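Long-range contacts in 4-hydroxybutyrate CoA-transferase (Porphyromonas gingivalis, PDB 3EH7), which probably transfers coenzyme A between acyl-CoA donors and free carboxylates such as acetate: residues V31-A36 with V57-M62; L118-A123 with E150-V155; V311-C316 with K355-I360; M322-S327 with A380-L385. One frame throughout, in Å; residues are numbered along the deposited sequence.

The four contacts fall into two touching pairs. Contacts 1 and 2, with centres about 11 Å apart, lie in one parallel sheet of the N-terminal half, where strands 30-33 and 122-127 run as neighbours and Ala32 N probably bonds to Val122 O at 2.8 Å. In the C-terminal half, contacts 3 and 4 have centres about 13 Å apart and meet where Cys316 CB packs on Val325 CG1 at 3.6 Å; their segments alternate along the chain. Between the halves the distances are larger: the centres of contacts 1 and 3 are about 27 Å apart, and contacts 1 and 4 approach to about 11 Å between nearest atoms. A disulfide, Cys64-Cys329, joins the chain just beyond residues 57-62 and 322-327.

Contact 1. Residues V31-A36 with V57-M62; sequences VALSHA and VEIYHM
Val31 meets Val57 through CG2 and CG1, 3.6 Å apart, at the start of a parallel strand pair on the border of the N-terminal sheet. With its CG1 anti to the backbone N (chi1 -178°), Val31 carries CG2 beside that N, on the flank where Val57 lies. Ile59 folds back over the same face: CD1 comes to 3.8 Å from Val31 CB, while CG2, the other branch, touches Leu33 CD1 at 4.0 Å. Helix 41-49 packs on Leu33 and Ile59 from this side, whereas Tyr60 turns to the other face, toward helix 109-114. Two backbone bonds hold the strands, Val31 N to Glu58 O and Tyr60 N to Val31 O, each 2.8 Å long.

Beyond Tyr60 the strands part, and a water takes over from direct pairing. It lies in the ring plane of His35, 2.6 Å from ND1, and accepts from Met62 N at 2.8 Å. The imidazole crosses the selenomethionine side chain of Met62 at about a right angle, its CE1 reaching 3.5 Å from Met62 O near the ring plane. Ala36 CB sits over the centre of one ring face, and NE2 is hydrogen-bonded to Ser336 OG in the other half of the chain. With a partner at each ring nitrogen, the rotation of His35 is fixed by polar contacts as well as by packing.

Contact 2. Residues L118-A123 with E150-V155; sequences LHIDVA and ESAHLV
Val122 pairs with Leu154 and Ala123 with Val155 in parallel register, joined by backbone bonds from Leu154 N to Asp121 O (3.1 Å, somewhat bent at 143°) and from Ala123 N to Leu154 O (2.9 Å). The strands are the two ends of a beta-alpha-beta crossover in the Rossmann-like N-terminal sheet: the chain leaves strand 122-127, passes through helix 145-151 and returns beside it as strand 154-160.

Where that return begins, Ala152 points its methyl at the first strand. CB lies 3.8 Å from Ala123 CB and 3.8 Å from Ile120 CG2; in this isoleucine chi1 of -74° puts CG1 beside the backbone N and leaves CG2 anti to it. The methyl thus touches both side chains on the side where Ile120 also packs on helix 109-114. Over the other face Val122 and Leu154 lie side by side and point the same way, with CG2 of the valine 4.0 Å from CD2 of the leucine. The backbone N of Val155 is bonded to the carboxylate of Asp178, at OD2.

Asp121 directs its CB away from the second segment, and its carboxylate is bonded elsewhere. OD2 accepts from Arg30 N in the neighbouring strand, while OD1 accepts a hydrogen bond from His119 NE2 at 2.7 Å, the donor standing 68° out of the carboxylate plane although OD1 itself lies in the plane of the imidazole.

Contact 3. Residues V311-C316 with K355-I360; sequences VSINSC and KSIMAI
In the mixed sheet of the C-terminal half, the parallel strands carrying Val311-Asn314 and Lys355-Ala359 run as inner neighbours, with strand 215-217 beyond the first and strand 391-394 beyond the second. Four backbone bonds join them, among them Ile357 N to Ser312 O and Ala359 N to Asn314 O, both 2.8 Å. On one face Ile357 CD1 crosses to Val311 CG1 at 3.7 Å, and Ile313 CG2 rests on Ala359 CB at 3.9 Å, under cover of helix 197-208.

The opposite face is more polar. Gln217 receives Ser312 OG on its OE1 and gives its NE2 to Asn314 OD1. A water accepts from Asn314 ND2 at 2.9 Å and donates to Ile357 O, which also takes the backbone N-H of Asn314 at 3.1 Å.

As the ladder ends, Ser315 OG, set beside its own backbone N (chi1 -59°), donates to Ala359 O at 2.7 Å and almost straight on to the carbonyl (171°). Beyond it Ile360 CG2 packs on Cys316 SG at 3.7 Å. A hydroxyl thus continues the bonding after the backbone pairing stops, and Ile357 O is gripped by two donors, one of them water.

Contact 4. Residues M322-S327 with A380-L385; sequences MGQVVS and AAVTTL
Val325 faces two consecutive residues of the other strand, Thr383 and Thr384, which makes this antiparallel pairing a classic beta bulge. Its carbonyl oxygen accepts a nearly linear bond from Thr383 N (2.8 Å, 173°) and a weak one from Thr384 N at 3.3 Å, while Val325 N donates to Thr384 O at 3.2 Å. This is the tight part of the contact. The side chains of Val325 and Thr384 lie side by side and point the same way, CB to CB 3.8 Å, with helix 341-350 packed over them.

Toward Ser327 the bonding weakens, and Ser327, Thr383 and Ala380 are partly exposed. Thr383 has OG1 between the backbone N and the carbonyl carbon (chi1 56°), turned to the first strand, where Ser327 N gives it only a weak, strongly bent bond at 3.0 Å (124°). Ser327 sends its own hydroxyl to Gln341. Past the bulge, Val326 CG1 lies 3.5 Å from Ala381 O and also touches the methyl of Ala380.

Gln324 crosses Val382 at about a right angle, OE1 lying 3.6 Å from CG2 of that valine. Its carboxamide also bonds to the second subunit: OE1 accepts from Val382 N and NE2 donates to Ala380 O there. Because the second subunit returns the same pair of bonds, the end of the contact near Gln324 is also a dimer interface. One carboxamide satisfies both a backbone N-H and a backbone C=O across it, so that Val382 N and Ala380 O of each chain are bonded by a glutamine of the other, and the two subunits are joined by a reciprocal set of four hydrogen bonds.

Contact 1. Residues V31-A36 with V57-M62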
loop_
_atom_site.group_PDB
_atom_site.type_symbol
_atom_site.label_atom_id
_atom_site.label_comp_id
_atom_site.label_asym_id
_atom_site.label_seq_id
_atom_site.Cartn_x
_atom_site.Cartn_y
_atom_site.Cartn_z
ATOM N N VAL A 31 13.401 -22.642 10.998
ATOM C CA VAL A 31 13.081 -22.568 12.421
ATOM C C VAL A 31 12.702 -21.139 12.712
ATOM O O VAL A 31 13.480 -20.244 12.414
ATOM C CB VAL A 31 14.313 -22.926 13.273
ATOM C CG1 VAL A 31 13.972 -22.897 14.751
ATOM C CG2 VAL A 31 14.867 -24.267 12.862
ATOM N N ALA A 32 11.498 -20.928 13.250
ATOM C CA ALA A 32 11.041 -19.603 13.655
ATOM C C ALA A 32 11.259 -19.471 15.160
ATOM O O ALA A 32 11.084 -20.441 15.898
ATOM C CB ALA A 32 9.583 -19.423 13.316
ATOM N N LEU A 33 11.679 -18.294 15.605
ATOM C CA LEU A 33 11.938 -18.033 17.025
ATOM C C LEU A 33 11.035 -16.943 17.457
ATOM O O LEU A 33 10.740 -16.077 16.659
ATOM C CB LEU A 33 13.369 -17.542 17.251
ATOM C CG LEU A 33 14.539 -18.450 16.866
ATOM C CD1 LEU A 33 15.830 -17.749 17.216
ATOM C CD2 LEU A 33 14.443 -19.773 17.571
ATOM N N SER A 34 10.630 -16.956 18.725
ATOM C CA SER A 34 9.943 -15.795 19.292
ATOM C C SER A 34 10.704 -14.515 18.988
ATOM O O SER A 34 11.934 -14.471 19.065
ATOM C CB SER A 34 9.762 -15.908 20.816
ATOM O OG SER A 34 8.823 -16.875 21.197
ATOM N N HIS A 35 9.951 -13.480 18.646
ATOM C CA HIS A 35 10.489 -12.207 18.192
ATOM C C HIS A 35 11.116 -11.378 19.310
ATOM O O HIS A 35 10.664 -11.409 20.447
ATOM C CB HIS A 35 9.362 -11.387 17.530
ATOM C CG HIS A 35 9.815 -10.099 16.928
ATOM N ND1 HIS A 35 10.929 -10.014 16.123
ATOM C CD2 HIS A 35 9.275 -8.855 16.959
ATOM C CE1 HIS A 35 11.080 -8.764 15.713
ATOM N NE2 HIS A 35 10.098 -8.036 16.219
ATOM N N ALA A 36 12.160 -10.626 18.949
ATOM C CA ALA A 36 12.714 -9.534 19.760
ATOM C C ALA A 36 13.037 -9.946 21.202
ATOM O O ALA A 36 13.911 -10.804 21.419
ATOM C CB ALA A 36 11.795 -8.254 19.690
ATOM N N VAL A 57 20.144 -25.410 8.062
ATOM C CA VAL A 57 19.051 -24.824 8.869
ATOM C C VAL A 57 18.909 -23.305 8.700
ATOM O O VAL A 57 19.870 -22.556 8.827
ATOM C CB VAL A 57 19.207 -25.121 10.375
ATOM C CG1 VAL A 57 18.013 -24.609 11.140
ATOM C CG2 VAL A 57 19.373 -26.597 10.599
ATOM N N GLU A 58 17.680 -22.864 8.457
ATOM C CA GLU A 58 17.379 -21.465 8.193
ATOM C C GLU A 58 16.607 -20.870 9.357
ATOM O O GLU A 58 15.543 -21.375 9.694
ATOM C CB GLU A 58 16.527 -21.411 6.937
ATOM C CG GLU A 58 16.209 -20.033 6.432
ATOM C CD GLU A 58 15.692 -20.051 4.991
ATOM O OE1 GLU A 58 16.176 -20.868 4.171
ATOM O OE2 GLU A 58 14.811 -19.235 4.684
ATOM N N ILE A 59 17.131 -19.828 9.993
ATOM C CA ILE A 59 16.416 -19.209 11.102
ATOM C C ILE A 59 15.562 -18.117 10.525
ATOM O O ILE A 59 16.076 -17.232 9.854
ATOM C CB ILE A 59 17.339 -18.617 12.177
ATOM C CG1 ILE A 59 18.211 -19.705 12.831
ATOM C CG2 ILE A 59 16.530 -17.946 13.242
ATOM C CD1 ILE A 59 17.465 -20.786 13.534
ATOM N N TYR A 60 14.254 -18.185 10.753
ATOM C CA TYR A 60 13.376 -17.100 10.327
ATOM C C TYR A 60 13.208 -16.160 11.494
ATOM O O TYR A 60 12.747 -16.577 12.547
ATOM C CB TYR A 60 12.011 -17.616 9.833
ATOM C CG TYR A 60 11.115 -16.493 9.376
ATOM C CD1 TYR A 60 11.272 -15.923 8.129
ATOM C CD2 TYR A 60 10.165 -15.959 10.220
ATOM C CE1 TYR A 60 10.480 -14.863 7.723
ATOM C CE2 TYR A 60 9.383 -14.907 9.833
ATOM C CZ TYR A 60 9.537 -14.371 8.579
ATOM O OH TYR A 60 8.744 -13.323 8.200
ATOM N N HIS A 61 13.574 -14.891 11.297
ATOM C CA HIS A 61 13.486 -13.861 12.329
ATOM C C HIS A 61 13.239 -12.503 11.661
ATOM O O HIS A 61 13.306 -12.382 10.439
ATOM C CB HIS A 61 14.779 -13.806 13.132
ATOM C CG HIS A 61 15.955 -13.352 12.324
ATOM N ND1 HIS A 61 16.150 -12.031 11.982
ATOM C CD2 HIS A 61 16.962 -14.044 11.745
ATOM C CE1 HIS A 61 17.234 -11.926 11.237
ATOM N NE2 HIS A 61 17.741 -13.136 11.073
HETATM N N MSE A 62 12.939 -11.487 12.460
HETATM C CA MSE A 62 12.740 -10.151 11.920
HETATM C C MSE A 62 13.572 -9.147 12.673
HETATM O O MSE A 62 13.110 -8.062 12.961
HETATM C CB MSE A 62 11.284 -9.770 12.004
HETATM C CG MSE A 62 10.437 -10.652 11.189
HETATM SE SE MSE A 62 8.597 -10.044 11.221
HETATM C CE MSE A 62 7.928 -11.550 10.363
HETATM O O HOH W 1 12.130 -12.060 15.027
#

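Contact 2. Residues L118-A123 with E150-V155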
loop_
_atom_site.group_PDB
_atom_site.type_symbol
_atom_site.label_atom_id
_atom_site.label_comp_id
_atom_site.label_asym_id
_atom_site.label_seq_id
_atom_site.Cartn_x
_atom_site.Cartn_y
_atom_site.Cartn_z
ATOM N N LEU A 118 5.061 -19.366 3.434
ATOM C CA LEU A 118 6.292 -19.290 4.231
ATOM C C LEU A 118 6.227 -20.439 5.197
ATOM O O LEU A 118 5.516 -20.362 6.207
ATOM C CB LEU A 118 6.392 -17.954 4.985
ATOM C CG LEU A 118 7.507 -17.760 6.023
ATOM C CD1 LEU A 118 8.876 -17.767 5.421
ATOM C CD2 LEU A 118 7.289 -16.438 6.723
ATOM N N HIS A 119 6.939 -21.518 4.873
ATOM C CA HIS A 119 6.829 -22.753 5.607
ATOM C C HIS A 119 7.775 -22.739 6.797
ATOM O O HIS A 119 8.969 -22.444 6.657
ATOM C CB HIS A 119 7.143 -23.949 4.689
ATOM C CG HIS A 119 7.166 -25.268 5.394
ATOM N ND1 HIS A 119 6.032 -26.028 5.590
ATOM C CD2 HIS A 119 8.183 -25.956 5.971
ATOM C CE1 HIS A 119 6.350 -27.128 6.256
ATOM N NE2 HIS A 119 7.649 -27.110 6.497
ATOM N N ILE A 120 7.247 -23.106 7.958
ATOM C CA ILE A 120 8.030 -23.174 9.172
ATOM C C ILE A 120 7.994 -24.612 9.685
ATOM O O ILE A 120 6.931 -25.131 10.035
ATOM C CB ILE A 120 7.476 -22.212 10.226
ATOM C CG1 ILE A 120 7.844 -20.783 9.845
ATOM C CG2 ILE A 120 8.006 -22.573 11.610
ATOM C CD1 ILE A 120 6.963 -19.781 10.472
ATOM N N ASP A 121 9.152 -25.251 9.750
ATOM C CA ASP A 121 9.186 -26.605 10.200
ATOM C C ASP A 121 9.173 -26.689 11.727
ATOM O O ASP A 121 8.620 -27.638 12.289
ATOM C CB ASP A 121 10.433 -27.290 9.658
ATOM C CG ASP A 121 10.463 -27.338 8.130
ATOM O OD1 ASP A 121 9.857 -28.259 7.553
ATOM O OD2 ASP A 121 11.089 -26.458 7.517
ATOM N N VAL A 122 9.812 -25.719 12.381
ATOM C CA VAL A 122 10.006 -25.719 13.821
ATOM C C VAL A 122 9.756 -24.315 14.371
ATOM O O VAL A 122 10.241 -23.333 13.807
ATOM C CB VAL A 122 11.412 -26.173 14.183
ATOM C CG1 VAL A 122 11.609 -26.179 15.699
ATOM C CG2 VAL A 122 11.658 -27.553 13.640
ATOM N N ALA A 123 8.957 -24.226 15.433
ATOM C CA ALA A 123 8.732 -22.974 16.151
ATOM C C ALA A 123 9.329 -23.164 17.531
ATOM O O ALA A 123 8.951 -24.098 18.253
ATOM C CB ALA A 123 7.236 -22.659 16.269
ATOM N N GLU A 150 1.330 -22.060 16.116
ATOM C CA GLU A 150 0.074 -22.712 15.806
ATOM C C GLU A 150 0.119 -23.461 14.503
ATOM O O GLU A 150 -0.787 -24.212 14.220
ATOM C CB GLU A 150 -1.067 -21.691 15.758
ATOM C CG GLU A 150 -1.392 -21.108 17.124
ATOM C CD GLU A 150 -2.285 -19.883 17.046
ATOM O OE1 GLU A 150 -2.423 -19.262 15.942
ATOM O OE2 GLU A 150 -2.823 -19.528 18.102
ATOM N N SER A 151 1.147 -23.218 13.690
ATOM C CA SER A 151 1.272 -23.872 12.408
ATOM C C SER A 151 2.437 -24.846 12.237
ATOM O O SER A 151 2.382 -25.667 11.355
ATOM C CB SER A 151 1.362 -22.819 11.302
ATOM O OG SER A 151 0.066 -22.373 10.991
ATOM N N ALA A 152 3.493 -24.734 13.032
ATOM C CA ALA A 152 4.725 -25.501 12.783
ATOM C C ALA A 152 4.527 -26.973 13.055
ATOM O O ALA A 152 3.817 -27.360 13.971
ATOM C CB ALA A 152 5.874 -24.980 13.608
ATOM N N HIS A 153 5.235 -27.774 12.268
ATOM C CA HIS A 153 5.254 -29.229 12.367
ATOM C C HIS A 153 5.712 -29.663 13.762
ATOM O O HIS A 153 5.186 -30.628 14.345
ATOM C CB HIS A 153 6.236 -29.735 11.306
ATOM C CG HIS A 153 5.902 -31.074 10.737
ATOM N ND1 HIS A 153 4.770 -31.303 9.980
ATOM C CD2 HIS A 153 6.587 -32.246 10.752
ATOM C CE1 HIS A 153 4.748 -32.568 9.591
ATOM N NE2 HIS A 153 5.838 -33.163 10.048
ATOM N N LEU A 154 6.706 -28.951 14.288
ATOM C CA LEU A 154 7.307 -29.226 15.608
ATOM C C LEU A 154 7.366 -27.929 16.402
ATOM O O LEU A 154 7.793 -26.899 15.878
ATOM C CB LEU A 154 8.728 -29.807 15.457
ATOM C CG LEU A 154 9.531 -30.183 16.717
ATOM C CD1 LEU A 154 9.041 -31.474 17.380
ATOM C CD2 LEU A 154 11.014 -30.330 16.375
ATOM N N VAL A 155 6.916 -27.991 17.647
ATOM C CA VAL A 155 6.836 -26.846 18.496
ATOM C C VAL A 155 7.592 -27.137 19.780
ATOM O O VAL A 155 7.311 -28.126 20.495
ATOM C CB VAL A 155 5.359 -26.460 18.812
ATOM C CG1 VAL A 155 5.313 -25.204 19.696
ATOM C CG2 VAL A 155 4.572 -26.226 17.516
#

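Contact 3. Residues V311-C316 with K355-I360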
loop_
_atom_site.group_PDB
_atom_site.type_symbol
_atom_site.label_atom_id
_atom_site.label_comp_id
_atom_site.label_asym_id
_atom_site.label_seq_id
_atom_site.Cartn_x
_atom_site.Cartn_y
_atom_site.Cartn_z
ATOM N N VAL A 311 -2.283 8.513 15.132
ATOM C CA VAL A 311 -1.031 9.166 14.820
ATOM C C VAL A 311 0.020 8.080 14.873
ATOM O O VAL A 311 0.251 7.456 15.918
ATOM C CB VAL A 311 -0.658 10.321 15.785
ATOM C CG1 VAL A 311 0.692 10.881 15.395
ATOM C CG2 VAL A 311 -1.728 11.421 15.749
ATOM N N SER A 312 0.621 7.841 13.709
ATOM C CA SER A 312 1.654 6.853 13.559
ATOM C C SER A 312 2.992 7.591 13.424
ATOM O O SER A 312 3.090 8.511 12.629
ATOM C CB SER A 312 1.338 5.984 12.336
ATOM O OG SER A 312 2.500 5.348 11.893
ATOM N N ILE A 313 3.982 7.222 14.242
ATOM C CA ILE A 313 5.331 7.802 14.192
ATOM C C ILE A 313 6.359 6.712 13.936
ATOM O O ILE A 313 6.485 5.747 14.701
ATOM C CB ILE A 313 5.749 8.547 15.506
ATOM C CG1 ILE A 313 4.703 9.569 15.938
ATOM C CG2 ILE A 313 7.106 9.239 15.325
ATOM C CD1 ILE A 313 4.966 10.199 17.339
ATOM N N ASN A 314 7.093 6.872 12.842
ATOM C CA ASN A 314 8.163 5.957 12.479
ATOM C C ASN A 314 9.348 6.737 11.896
ATOM O O ASN A 314 9.216 7.892 11.502
ATOM C CB ASN A 314 7.655 4.933 11.450
ATOM C CG ASN A 314 6.515 4.075 11.994
ATOM O OD1 ASN A 314 6.717 3.166 12.816
ATOM N ND2 ASN A 314 5.333 4.365 11.556
ATOM N N SER A 315 10.508 6.096 11.853
ATOM C CA SER A 315 11.700 6.659 11.239
ATOM C C SER A 315 12.077 5.849 10.023
ATOM O O SER A 315 11.504 4.779 9.775
ATOM C CB SER A 315 12.840 6.642 12.234
ATOM O OG SER A 315 12.437 7.396 13.343
ATOM N N CYS A 316 12.996 6.387 9.231
ATOM C CA CYS A 316 13.496 5.682 8.052
ATOM C C CYS A 316 14.967 6.090 7.823
ATOM O O CYS A 316 15.495 6.917 8.560
ATOM C CB CYS A 316 12.590 6.011 6.870
ATOM S SG CYS A 316 12.606 7.749 6.513
ATOM N N LYS A 355 -3.088 10.498 10.826
ATOM C CA LYS A 355 -1.839 11.135 10.400
ATOM C C LYS A 355 -0.758 10.092 10.481
ATOM O O LYS A 355 -0.765 9.336 11.404
ATOM C CB LYS A 355 -1.415 12.234 11.387
ATOM C CG LYS A 355 -2.481 13.268 11.669
ATOM C CD LYS A 355 -1.952 14.479 12.452
ATOM C CE LYS A 355 -3.135 15.275 12.944
ATOM N NZ LYS A 355 -2.796 16.511 13.708
ATOM N N SER A 356 0.159 10.042 9.518
ATOM C CA SER A 356 1.379 9.339 9.728
ATOM C C SER A 356 2.528 10.303 9.546
ATOM O O SER A 356 2.498 11.233 8.712
ATOM C CB SER A 356 1.525 8.142 8.807
ATOM O OG SER A 356 1.840 8.525 7.519
ATOM N N ILE A 357 3.540 10.062 10.364
ATOM C CA ILE A 357 4.718 10.893 10.442
ATOM C C ILE A 357 5.951 10.040 10.239
ATOM O O ILE A 357 6.112 8.996 10.873
ATOM C CB ILE A 357 4.821 11.580 11.843
ATOM C CG1 ILE A 357 3.580 12.433 12.089
ATOM C CG2 ILE A 357 6.118 12.399 11.951
ATOM C CD1 ILE A 357 3.302 12.738 13.541
HETATM N N MSE A 358 6.807 10.482 9.339
HETATM C CA MSE A 358 8.168 9.957 9.194
HETATM C C MSE A 358 9.082 10.985 9.920
HETATM O O MSE A 358 9.297 12.061 9.420
HETATM C CB MSE A 358 8.535 9.832 7.729
HETATM C CG MSE A 358 7.723 8.736 6.965
HETATM SE SE MSE A 358 8.169 6.980 7.718
HETATM C CE MSE A 358 6.686 5.992 6.981
ATOM N N ALA A 359 9.542 10.624 11.110
ATOM C CA ALA A 359 10.327 11.471 12.004
ATOM C C ALA A 359 11.782 11.007 11.965
ATOM O O ALA A 359 12.117 9.855 12.361
ATOM C CB ALA A 359 9.789 11.382 13.419
ATOM N N ILE A 360 12.638 11.873 11.447
ATOM C CA ILE A 360 14.023 11.506 11.190
ATOM C C ILE A 360 14.962 12.671 11.484
ATOM O O ILE A 360 14.570 13.834 11.324
ATOM C CB ILE A 360 14.232 11.056 9.735
ATOM C CG1 ILE A 360 13.634 12.072 8.760
ATOM C CG2 ILE A 360 13.586 9.697 9.523
ATOM C CD1 ILE A 360 14.169 11.921 7.392
HETATM O O HOH W 2 4.576 6.811 10.192
#

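Contact 4. Residues M322-S327 with A380-L385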
loop_
_atom_site.group_PDB
_atom_site.type_symbol
_atom_site.label_atom_id
_atom_site.label_comp_id
_atom_site.label_asym_id
_atom_site.label_seq_id
_atom_site.Cartn_x
_atom_site.Cartn_y
_atom_site.Cartn_z
HETATM N N MSE A 322 10.920 13.388 -3.895
HETATM C CA MSE A 322 9.552 13.085 -4.354
HETATM C C MSE A 322 8.710 12.573 -3.212
HETATM O O MSE A 322 7.484 12.525 -3.315
HETATM C CB MSE A 322 9.575 12.046 -5.479
HETATM C CG MSE A 322 10.300 12.515 -6.710
HETATM SE SE MSE A 322 10.065 11.271 -8.164
HETATM C CE MSE A 322 10.655 9.634 -7.273
ATOM N N GLY A 323 9.380 12.167 -2.135
ATOM C CA GLY A 323 8.726 11.579 -0.993
ATOM C C GLY A 323 8.858 10.063 -0.889
ATOM O O GLY A 323 8.200 9.489 -0.050
ATOM N N GLN A 324 9.674 9.389 -1.713
ATOM C CA GLN A 324 9.829 7.923 -1.527
ATOM C C GLN A 324 10.625 7.681 -0.247
ATOM O O GLN A 324 11.618 8.341 -0.030
ATOM C CB GLN A 324 10.569 7.233 -2.682
ATOM C CG GLN A 324 10.163 7.657 -4.072
ATOM C CD GLN A 324 10.650 6.702 -5.117
ATOM O OE1 GLN A 324 9.987 5.678 -5.395
ATOM N NE2 GLN A 324 11.795 7.030 -5.744
ATOM N N VAL A 325 10.210 6.693 0.549
ATOM C CA VAL A 325 10.769 6.405 1.853
ATOM C C VAL A 325 11.479 5.076 1.800
ATOM O O VAL A 325 10.899 4.069 1.356
ATOM C CB VAL A 325 9.656 6.323 2.909
ATOM C CG1 VAL A 325 10.168 5.708 4.271
ATOM C CG2 VAL A 325 9.025 7.714 3.110
ATOM N N VAL A 326 12.740 5.081 2.199
ATOM C CA VAL A 326 13.530 3.867 2.319
ATOM C C VAL A 326 13.794 3.630 3.804
ATOM O O VAL A 326 14.377 4.467 4.489
ATOM C CB VAL A 326 14.851 4.009 1.583
ATOM C CG1 VAL A 326 15.742 2.809 1.806
ATOM C CG2 VAL A 326 14.578 4.253 0.087
ATOM N N SER A 327 13.348 2.482 4.278
ATOM C CA SER A 327 13.559 2.065 5.641
ATOM C C SER A 327 14.033 0.605 5.644
ATOM O O SER A 327 13.273 -0.295 5.334
ATOM C CB SER A 327 12.255 2.196 6.389
ATOM O OG SER A 327 12.480 1.837 7.725
ATOM N N ALA A 380 18.465 0.681 -3.389
ATOM C CA ALA A 380 17.690 0.743 -2.173
ATOM C C ALA A 380 16.239 0.290 -2.421
ATOM O O ALA A 380 15.693 0.496 -3.507
ATOM C CB ALA A 380 17.720 2.144 -1.578
ATOM N N ALA A 381 15.648 -0.342 -1.407
ATOM C CA ALA A 381 14.251 -0.771 -1.464
ATOM C C ALA A 381 13.327 0.274 -0.862
ATOM O O ALA A 381 13.438 0.607 0.329
ATOM C CB ALA A 381 14.080 -2.103 -0.768
ATOM N N VAL A 382 12.456 0.840 -1.696
ATOM C CA VAL A 382 11.386 1.685 -1.229
ATOM C C VAL A 382 10.452 0.884 -0.310
ATOM O O VAL A 382 10.084 -0.244 -0.631
ATOM C CB VAL A 382 10.608 2.351 -2.416
ATOM C CG1 VAL A 382 9.402 3.118 -1.893
ATOM C CG2 VAL A 382 11.550 3.292 -3.206
ATOM N N THR A 383 10.112 1.438 0.854
ATOM C CA THR A 383 9.259 0.732 1.799
ATOM C C THR A 383 7.936 1.431 2.040
ATOM O O THR A 383 6.961 0.776 2.446
ATOM C CB THR A 383 9.971 0.409 3.141
ATOM O OG1 THR A 383 10.483 1.611 3.724
ATOM C CG2 THR A 383 11.152 -0.582 2.890
ATOM N N THR A 384 7.880 2.727 1.773
ATOM C CA THR A 384 6.612 3.460 1.738
ATOM C C THR A 384 6.588 4.309 0.467
ATOM O O THR A 384 7.548 5.007 0.194
ATOM C CB THR A 384 6.420 4.327 3.022
ATOM O OG1 THR A 384 6.336 3.459 4.167
ATOM C CG2 THR A 384 5.166 5.120 2.955
ATOM N N LEU A 385 5.503 4.221 -0.317
ATOM C CA LEU A 385 5.437 4.801 -1.660
ATOM C C LEU A 385 5.330 6.319 -1.584
ATOM O O LEU A 385 4.735 6.866 -0.640
ATOM C CB LEU A 385 4.208 4.239 -2.429
ATOM C CG LEU A 385 4.212 2.728 -2.754
ATOM C CD1 LEU A 385 2.783 2.219 -3.106
ATOM C CD2 LEU A 385 5.200 2.451 -3.903
#